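Local coordinates for translation initiation factor eIF2B subunit epsilon (Schizosaccharomyces pombe, PDB 5B04), which acts as part of the eIF2B complex, which catalyses exchange of GDP for GTP on the gamma subunit of translation initiation factor eIF2, at residues Lys315-Leu321 and Ile333-Val339; Pro44-Thr48 and Ile349-Asn353; Tyr280-Ser284 and Ala365-Glu369. One frame throughout, in Å; residues are numbered along the deposited sequence.

Interaction 1 (Lys315-Leu321 and Ile333-Val339); sequences KEEDVVL and IGAYTKV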
loop_
_atom_site.group_PDB
_atom_site.type_symbol
_atom_site.label_atom_id
_atom_site.label_comp_id
_atom_site.label_asym_id
_atom_site.label_seq_id
_atom_site.Cartn_x
_atom_site.Cartn_y
_atom_site.Cartn_z
ATOM N N LYS I 315 35.815 -11.977 -21.907
ATOM C CA LYS I 315 36.796 -12.968 -21.482
ATOM C C LYS I 315 36.318 -14.389 -21.746
ATOM O O LYS I 315 35.168 -14.730 -21.470
ATOM C CB LYS I 315 37.114 -12.809 -19.993
ATOM C CG LYS I 315 37.977 -11.607 -19.648
ATOM C CD LYS I 315 38.097 -11.443 -18.140
ATOM C CE LYS I 315 38.570 -12.730 -17.478
ATOM N NZ LYS I 315 38.626 -12.607 -15.995
ATOM N N GLU I 316 37.208 -15.215 -22.286
ATOM C CA GLU I 316 36.945 -16.642 -22.398
ATOM C C GLU I 316 37.334 -17.328 -21.097
ATOM O O GLU I 316 37.979 -16.725 -20.241
ATOM C CB GLU I 316 37.711 -17.255 -23.571
ATOM C CG GLU I 316 36.933 -17.300 -24.875
ATOM C CD GLU I 316 37.627 -18.133 -25.934
ATOM O OE1 GLU I 316 38.746 -17.760 -26.348
ATOM O OE2 GLU I 316 37.061 -19.167 -26.346
ATOM N N GLU I 317 36.937 -18.586 -20.945
ATOM C CA GLU I 317 37.332 -19.356 -19.775
ATOM C C GLU I 317 38.825 -19.663 -19.835
ATOM O O GLU I 317 39.451 -19.522 -20.886
ATOM C CB GLU I 317 36.515 -20.646 -19.674
ATOM C CG GLU I 317 35.031 -20.416 -19.419
ATOM C CD GLU I 317 34.229 -21.703 -19.417
ATOM O OE1 GLU I 317 34.841 -22.789 -19.494
ATOM O OE2 GLU I 317 32.983 -21.627 -19.340
ATOM N N ASP I 318 39.385 -20.067 -18.697
ATOM C CA ASP I 318 40.804 -20.410 -18.583
ATOM C C ASP I 318 41.734 -19.246 -18.922
ATOM O O ASP I 318 42.836 -19.455 -19.425
ATOM C CB ASP I 318 41.139 -21.612 -19.472
ATOM C CG ASP I 318 40.401 -22.868 -19.056
ATOM O OD1 ASP I 318 40.817 -23.498 -18.062
ATOM O OD2 ASP I 318 39.409 -23.226 -19.725
ATOM N N VAL I 319 41.291 -18.024 -18.646
ATOM C CA VAL I 319 42.160 -16.858 -18.772
ATOM C C VAL I 319 42.825 -16.574 -17.431
ATOM O O VAL I 319 42.150 -16.447 -16.410
ATOM C CB VAL I 319 41.393 -15.607 -19.244
ATOM C CG1 VAL I 319 42.240 -14.357 -19.053
ATOM C CG2 VAL I 319 40.982 -15.757 -20.697
ATOM N N VAL I 320 44.150 -16.482 -17.435
ATOM C CA VAL I 320 44.899 -16.268 -16.203
ATOM C C VAL I 320 45.223 -14.793 -15.987
ATOM O O VAL I 320 46.137 -14.249 -16.607
ATOM C CB VAL I 320 46.209 -17.076 -16.194
ATOM C CG1 VAL I 320 46.939 -16.888 -14.873
ATOM C CG2 VAL I 320 45.923 -18.548 -16.443
ATOM N N LEU I 321 44.463 -14.151 -15.106
ATOM C CA LEU I 321 44.721 -12.764 -14.746
ATOM C C LEU I 321 45.379 -12.681 -13.378
ATOM O O LEU I 321 44.757 -12.988 -12.362
ATOM C CB LEU I 321 43.427 -11.947 -14.751
ATOM C CG LEU I 321 42.728 -11.752 -16.096
ATOM C CD1 LEU I 321 41.610 -10.732 -15.965
ATOM C CD2 LEU I 321 43.723 -11.329 -17.162
ATOM N N ILE I 333 39.768 -10.796 -24.420
ATOM C CA ILE I 333 40.856 -11.724 -24.128
ATOM C C ILE I 333 40.483 -13.166 -24.464
ATOM O O ILE I 333 39.515 -13.708 -23.931
ATOM C CB ILE I 333 41.275 -11.656 -22.647
ATOM C CG1 ILE I 333 41.619 -10.218 -22.250
ATOM C CG2 ILE I 333 42.452 -12.580 -22.384
ATOM C CD1 ILE I 333 41.992 -10.061 -20.793
ATOM N N GLY I 334 41.260 -13.784 -25.350
ATOM C CA GLY I 334 41.043 -15.171 -25.720
ATOM C C GLY I 334 41.465 -16.122 -24.617
ATOM O O GLY I 334 42.176 -15.733 -23.692
ATOM N N ALA I 335 41.029 -17.374 -24.718
ATOM C CA ALA I 335 41.308 -18.371 -23.690
ATOM C C ALA I 335 42.798 -18.679 -23.580
ATOM O O ALA I 335 43.565 -18.425 -24.509
ATOM C CB ALA I 335 40.526 -19.646 -23.968
ATOM N N TYR I 336 43.191 -19.214 -22.426
ATOM C CA TYR I 336 44.563 -19.646 -22.158
ATOM C C TYR I 336 45.575 -18.503 -22.238
ATOM O O TYR I 336 46.770 -18.734 -22.422
ATOM C CB TYR I 336 44.964 -20.767 -23.122
ATOM C CG TYR I 336 43.960 -21.894 -23.181
ATOM C CD1 TYR I 336 43.821 -22.781 -22.121
ATOM C CD2 TYR I 336 43.147 -22.069 -24.293
ATOM C CE1 TYR I 336 42.902 -23.812 -22.168
ATOM C CE2 TYR I 336 42.225 -23.097 -24.350
ATOM C CZ TYR I 336 42.107 -23.965 -23.284
ATOM O OH TYR I 336 41.191 -24.991 -23.335
ATOM N N THR I 337 45.092 -17.274 -22.088
ATOM C CA THR I 337 45.962 -16.104 -22.105
ATOM C C THR I 337 46.372 -15.717 -20.688
ATOM O O THR I 337 45.547 -15.702 -19.776
ATOM C CB THR I 337 45.282 -14.902 -22.789
ATOM O OG1 THR I 337 44.936 -15.247 -24.136
ATOM C CG2 THR I 337 46.207 -13.694 -22.805
ATOM N N LYS I 338 47.652 -15.411 -20.510
ATOM C CA LYS I 338 48.170 -14.994 -19.214
ATOM C C LYS I 338 48.598 -13.534 -19.258
ATOM O O LYS I 338 49.229 -13.095 -20.219
ATOM C CB LYS I 338 49.348 -15.877 -18.800
ATOM C CG LYS I 338 49.047 -17.363 -18.848
ATOM C CD LYS I 338 50.309 -18.190 -18.669
ATOM C CE LYS I 338 50.186 -19.533 -19.370
ATOM N NZ LYS I 338 48.772 -19.858 -19.705
ATOM N N VAL I 339 48.246 -12.779 -18.222
ATOM C CA VAL I 339 48.682 -11.392 -18.119
ATOM C C VAL I 339 49.435 -11.184 -16.808
ATOM O O VAL I 339 48.988 -11.626 -15.749
ATOM C CB VAL I 339 47.502 -10.409 -18.207
ATOM C CG1 VAL I 339 48.016 -8.989 -18.381
ATOM C CG2 VAL I 339 46.586 -10.782 -19.362
#

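Interaction 2 (Pro44-Thr48 and Ile349-Asn353); sequences PLANT and IIGRN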
loop_
_atom_site.group_PDB
_atom_site.type_symbol
_atom_site.label_atom_id
_atom_site.label_comp_id
_atom_site.label_asym_id
_atom_site.label_seq_id
_atom_site.Cartn_x
_atom_site.Cartn_y
_atom_site.Cartn_z
ATOM N N PRO I 44 41.391 -12.866 -38.190
ATOM C CA PRO I 44 40.459 -12.743 -37.066
ATOM C C PRO I 44 40.130 -11.288 -36.739
ATOM O O PRO I 44 41.026 -10.504 -36.423
ATOM C CB PRO I 44 41.214 -13.408 -35.916
ATOM C CG PRO I 44 42.651 -13.176 -36.239
ATOM C CD PRO I 44 42.762 -13.174 -37.743
ATOM N N LEU I 45 38.852 -10.932 -36.823
ATOM C CA LEU I 45 38.417 -9.588 -36.464
ATOM C C LEU I 45 38.405 -9.437 -34.948
ATOM O O LEU I 45 39.144 -8.629 -34.386
ATOM C CB LEU I 45 37.034 -9.292 -37.043
ATOM C CG LEU I 45 36.491 -7.888 -36.779
ATOM C CD1 LEU I 45 35.977 -7.270 -38.065
ATOM C CD2 LEU I 45 35.395 -7.929 -35.727
ATOM N N ALA I 46 37.556 -10.221 -34.294
ATOM C CA ALA I 46 37.520 -10.271 -32.839
ATOM C C ALA I 46 37.600 -11.722 -32.380
ATOM O O ALA I 46 36.606 -12.294 -31.930
ATOM C CB ALA I 46 36.263 -9.605 -32.309
ATOM N N ASN I 47 38.791 -12.304 -32.511
ATOM C CA ASN I 47 39.026 -13.722 -32.234
ATOM C C ASN I 47 38.145 -14.642 -33.074
ATOM O O ASN I 47 37.827 -15.758 -32.662
ATOM C CB ASN I 47 38.818 -14.028 -30.749
ATOM C CG ASN I 47 40.017 -13.656 -29.906
ATOM O OD1 ASN I 47 40.704 -12.673 -30.182
ATOM N ND2 ASN I 47 40.278 -14.444 -28.870
ATOM N N THR I 48 37.760 -14.173 -34.256
ATOM C CA THR I 48 36.918 -14.956 -35.151
ATOM C C THR I 48 37.171 -14.570 -36.609
ATOM O O THR I 48 37.234 -13.385 -36.939
ATOM C CB THR I 48 35.422 -14.781 -34.810
ATOM O OG1 THR I 48 34.616 -15.331 -35.860
ATOM C CG2 THR I 48 35.080 -13.315 -34.628
ATOM N N ILE I 349 42.349 -6.055 -28.339
ATOM C CA ILE I 349 41.816 -7.391 -28.573
ATOM C C ILE I 349 42.953 -8.409 -28.547
ATOM O O ILE I 349 43.969 -8.232 -29.218
ATOM C CB ILE I 349 41.067 -7.474 -29.916
ATOM C CG1 ILE I 349 39.837 -6.565 -29.892
ATOM C CG2 ILE I 349 40.657 -8.906 -30.214
ATOM C CD1 ILE I 349 39.127 -6.458 -31.224
ATOM N N ILE I 350 42.782 -9.467 -27.761
ATOM C CA ILE I 350 43.828 -10.468 -27.585
ATOM C C ILE I 350 43.343 -11.863 -27.969
ATOM O O ILE I 350 42.320 -12.333 -27.474
ATOM C CB ILE I 350 44.334 -10.490 -26.133
ATOM C CG1 ILE I 350 44.877 -9.115 -25.741
ATOM C CG2 ILE I 350 45.402 -11.558 -25.954
ATOM C CD1 ILE I 350 45.249 -8.997 -24.283
ATOM N N GLY I 351 44.090 -12.523 -28.848
ATOM C CA GLY I 351 43.729 -13.849 -29.313
ATOM C C GLY I 351 43.957 -14.938 -28.281
ATOM O O GLY I 351 44.328 -14.664 -27.140
ATOM N N ARG I 352 43.731 -16.182 -28.692
ATOM C CA ARG I 352 43.907 -17.335 -27.816
ATOM C C ARG I 352 45.371 -17.569 -27.455
ATOM O O ARG I 352 46.268 -17.302 -28.256
ATOM C CB ARG I 352 43.340 -18.596 -28.475
ATOM C CG ARG I 352 41.824 -18.653 -28.565
ATOM C CD ARG I 352 41.259 -19.624 -27.541
ATOM N NE ARG I 352 39.849 -19.924 -27.777
ATOM C CZ ARG I 352 39.415 -20.969 -28.476
ATOM N NH1 ARG I 352 40.283 -21.816 -29.012
ATOM N NH2 ARG I 352 38.115 -21.166 -28.640
ATOM N N ASN I 353 45.593 -18.065 -26.240
ATOM C CA ASN I 353 46.903 -18.543 -25.800
ATOM C C ASN I 353 48.032 -17.520 -25.940
ATOM O O ASN I 353 49.051 -17.796 -26.567
ATOM C CB ASN I 353 47.271 -19.815 -26.570
ATOM C CG ASN I 353 48.268 -20.682 -25.827
ATOM O OD1 ASN I 353 48.990 -20.210 -24.949
ATOM N ND2 ASN I 353 48.314 -21.961 -26.179
#

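Interaction 3 (Tyr280-Ser284 and Ala365-Glu369); sequences YDAIS and AFLWE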
loop_
_atom_site.group_PDB
_atom_site.type_symbol
_atom_site.label_atom_id
_atom_site.label_comp_id
_atom_site.label_asym_id
_atom_site.label_seq_id
_atom_site.Cartn_x
_atom_site.Cartn_y
_atom_site.Cartn_z
ATOM N N TYR I 280 38.966 -2.202 -40.569
ATOM C CA TYR I 280 39.127 -3.370 -39.709
ATOM C C TYR I 280 39.167 -2.944 -38.246
ATOM O O TYR I 280 38.635 -3.629 -37.372
ATOM C CB TYR I 280 40.399 -4.140 -40.081
ATOM C CG TYR I 280 40.845 -5.167 -39.059
ATOM C CD1 TYR I 280 40.351 -6.465 -39.087
ATOM C CD2 TYR I 280 41.779 -4.844 -38.081
ATOM C CE1 TYR I 280 40.762 -7.407 -38.160
ATOM C CE2 TYR I 280 42.194 -5.777 -37.151
ATOM C CZ TYR I 280 41.684 -7.056 -37.195
ATOM O OH TYR I 280 42.099 -7.987 -36.270
ATOM N N ASP I 281 39.802 -1.806 -37.993
ATOM C CA ASP I 281 39.899 -1.251 -36.649
ATOM C C ASP I 281 38.549 -0.736 -36.164
ATOM O O ASP I 281 38.074 -1.125 -35.097
ATOM C CB ASP I 281 40.935 -0.124 -36.613
ATOM C CG ASP I 281 41.060 0.514 -35.242
ATOM O OD1 ASP I 281 40.247 1.405 -34.920
ATOM O OD2 ASP I 281 41.978 0.130 -34.489
ATOM N N ALA I 282 37.940 0.141 -36.957
ATOM C CA ALA I 282 36.682 0.782 -36.589
ATOM C C ALA I 282 35.557 -0.229 -36.404
ATOM O O ALA I 282 34.730 -0.092 -35.502
ATOM C CB ALA I 282 36.293 1.816 -37.634
ATOM N N ILE I 283 35.527 -1.244 -37.260
ATOM C CA ILE I 283 34.509 -2.283 -37.175
ATOM C C ILE I 283 34.715 -3.144 -35.931
ATOM O O ILE I 283 33.750 -3.507 -35.256
ATOM C CB ILE I 283 34.504 -3.169 -38.435
ATOM C CG1 ILE I 283 33.884 -2.410 -39.609
ATOM C CG2 ILE I 283 33.738 -4.450 -38.187
ATOM C CD1 ILE I 283 33.955 -3.151 -40.924
ATOM N N SER I 284 35.972 -3.455 -35.628
ATOM C CA SER I 284 36.314 -4.202 -34.419
ATOM C C SER I 284 35.717 -3.531 -33.187
ATOM O O SER I 284 35.190 -4.199 -32.297
ATOM C CB SER I 284 37.833 -4.324 -34.269
ATOM O OG SER I 284 38.386 -5.151 -35.277
ATOM N N ALA I 365 45.495 -1.862 -29.064
ATOM C CA ALA I 365 46.260 -2.728 -29.957
ATOM C C ALA I 365 45.463 -3.956 -30.389
ATOM O O ALA I 365 44.328 -4.158 -29.956
ATOM C CB ALA I 365 47.558 -3.152 -29.287
ATOM N N PHE I 366 46.064 -4.769 -31.251
ATOM C CA PHE I 366 45.450 -6.015 -31.698
ATOM C C PHE I 366 46.426 -7.177 -31.562
ATOM O O PHE I 366 47.502 -7.169 -32.159
ATOM C CB PHE I 366 44.975 -5.906 -33.148
ATOM C CG PHE I 366 43.883 -4.898 -33.358
ATOM C CD1 PHE I 366 44.186 -3.574 -33.621
ATOM C CD2 PHE I 366 42.552 -5.278 -33.302
ATOM C CE1 PHE I 366 43.184 -2.646 -33.818
ATOM C CE2 PHE I 366 41.544 -4.354 -33.500
ATOM C CZ PHE I 366 41.861 -3.036 -33.759
ATOM N N LEU I 367 46.044 -8.174 -30.773
ATOM C CA LEU I 367 46.865 -9.363 -30.588
ATOM C C LEU I 367 46.139 -10.607 -31.076
ATOM O O LEU I 367 45.057 -10.937 -30.591
ATOM C CB LEU I 367 47.250 -9.535 -29.117
ATOM C CG LEU I 367 48.574 -8.947 -28.629
ATOM C CD1 LEU I 367 48.658 -7.450 -28.887
ATOM C CD2 LEU I 367 48.738 -9.248 -27.150
ATOM N N TRP I 368 46.737 -11.296 -32.039
ATOM C CA TRP I 368 46.168 -12.540 -32.534
ATOM C C TRP I 368 46.741 -13.692 -31.708
ATOM O O TRP I 368 47.299 -13.459 -30.637
ATOM C CB TRP I 368 46.444 -12.697 -34.031
ATOM C CG TRP I 368 45.836 -11.584 -34.858
ATOM C CD1 TRP I 368 45.035 -10.572 -34.406
ATOM C CD2 TRP I 368 45.981 -11.373 -36.270
ATOM N NE1 TRP I 368 44.676 -9.748 -35.444
ATOM C CE2 TRP I 368 45.243 -10.217 -36.599
ATOM C CE3 TRP I 368 46.663 -12.049 -37.287
ATOM C CZ2 TRP I 368 45.168 -9.723 -37.900
ATOM C CZ3 TRP I 368 46.587 -11.555 -38.579
ATOM C CH2 TRP I 368 45.846 -10.405 -38.873
ATOM N N GLU I 369 46.604 -14.925 -32.181
ATOM C CA GLU I 369 46.946 -16.083 -31.353
ATOM C C GLU I 369 48.443 -16.239 -31.074
ATOM O O GLU I 369 49.285 -15.852 -31.882
ATOM C CB GLU I 369 46.418 -17.368 -31.996
ATOM C CG GLU I 369 44.907 -17.501 -31.963
ATOM C CD GLU I 369 44.455 -18.946 -31.896
ATOM O OE1 GLU I 369 45.301 -19.821 -31.612
ATOM O OE2 GLU I 369 43.256 -19.209 -32.126
#

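Interaction 1 (Lys315-Leu321 and Ile333-Val339)
Lys315 pairs with Ile333, and Val320 and Leu321 pair with Lys338 and Val339, as two successive coils of the left-handed beta-helix run parallel. The segments turn a corner of the coil together. Before the corner, Glu316 N donates to Ile333 O. Beyond it, Val320 N donates to Thr337 O at 2.8 Å, and Val339 N returns a bond to Val320 O at 3.0 Å. At the corner itself the backbone link, from Tyr336 N to Asp318 O, is weak. Asp318 and Tyr336 both have positive phi, 61° in each, and so bend the two coils alike.

The side chain of Glu316 bridges the coils where the strands part. Its OE1 accepts from Ala335 N at 2.8 Å, with the donor well above the carboxylate plane. The same oxygen forms a salt bridge with Arg352, one coil beyond Ala335, and OE2 accepts from Thr305 N. This buried carboxylate is therefore held at both oxygens.

Inside the coil the contact is apolar. Val319 lies across Ile333 at about a right angle, with CG1 3.8 Å from Ile333 CG2. Leu321 runs alongside Val339, and its CD2 comes to 3.7 Å from Val339 CG2. On the outer surface, Asp318 lies beside the Tyr336 ring and points the same way, the carboxylate and ring planes nearly parallel. Val320 likewise lies alongside the aliphatic part of Lys338. Thr337 closes the corner within its own coil: OG1, beside the backbone N (chi1 -59°), donates to Gly334 O at 2.8 Å from above the carbonyl plane.

Interaction 2 (Pro44-Thr48 and Ile349-Asn353)
Ile349 reaches Leu45 and Ala46 because CG1 stands anti to its own carbonyl carbon (chi1 -64°) and the chain then runs on extended to CD1. Asn47 has its CG beside the backbone N (chi1 -80°), which carries the amide to the backbone of Ile350 and Gly351. Its main chain is in the left-handed region, at the tip of a tight turn. Leu45 N bonds to Thr48 O and closes that turn.

Both branches of Ile349 meet the turn. CD1 lies 3.8 Å from Leu45 O and 4.4 Å from Ala46 CB. CG2 faces the Ala46 backbone, with Ala46 CA at 4.3 Å. Leu332, on the neighbouring coil, touches Ala46, Asn47 and Ile349 and adds to the apolar patch.

The amide of Asn47 sits over the end of the strand, against the main chain of Ile350 and Gly351. Its CG is 3.6 Å from Ile350 O and 3.8 Å from Gly351 CA. On the other side of the turn, Leu45 points away from the strand and packs against helices 50-61 and 277-288.

The contact joins a loop of the nucleotidyltransferase-like domain to a coil of the left-handed beta-helix. It is small and buried. With no charged pair between the two segments, the junction rests on aliphatic contact and on one amide laid against main chain.

Interaction 3 (Tyr280-Ser284 and Ala365-Glu369)
Tyr280 and Trp368 supply the polar link between helix 277-288 and the strand end. Trp368 NE1 donates to Tyr280 OH at 3.2 Å, with an angle of 141° at the hydrogen. The hydroxyl is tilted moderately from the indole plane. Tyr280 OH also bonds to Pro44 O. A carbonyl can only accept, so the hydroxyl gives its proton there and receives the indole N-H. These two bonds fix the outer end of the tyrosine. Its CG stands anti to the backbone N (chi1 166°), and from there the ring extends from the helix over the strand.

A second polar group lies within the helix. Ser284 OG donates to Tyr280 O at 2.6 Å. The same carbonyl takes the helical bond from Ser284 N, so two donors from one residue share it. Ser284 OG also lies over the centre of one face of the Tyr280 ring.

The aromatic contact centres on Phe366. The side chains of Tyr280 and Phe366 come from opposite sides and overlap lengthwise, with ring centroids 5.3 Å apart and planes at 48°. Tyr280 CE2 sits over one face of the Phe366 ring, towards its rim, 3.9 Å from CD2 of Phe366. The rim of the ring meets the helix: Ser284 CB lies in its plane, 3.8 Å from Phe366 CE2.

One charged group meets the same ring. Asp281 OD2 approaches its edge in plane, beside Phe366 CE1, with the carboxylate turned steeply against the ring. The edge of an aromatic ring is weakly positive, so the approach of Asp281 may be mildly favourable.

The arrangement is an interdomain seam, in which helix 277-288 packs on one flank of the left-handed beta-helix.

Interaction 1 lies within the beta-helix, between neighbouring coils, and is partly buried with an exposed outer side. Interactions 2 and 3 are buried and hold one flank of the beta-helix against a loop and an alpha helix of the rest of the chain. Strands 349-350 and 366-367, which they use, are neighbours in one sheet, and the centres of the two contacts lie about 8 Å apart. Ile349 O accepts from Leu367 N, while loop and helix meet where Leu45 packs on Ile283. Interaction 1 touches interaction 2 through Gly334 N and Ile350 O. The chemistry follows the place: repeated backbone bonding between coils, aliphatic contact and one amide against backbone at the loop, and aromatic rings with an indole-hydroxyl bond at the helix.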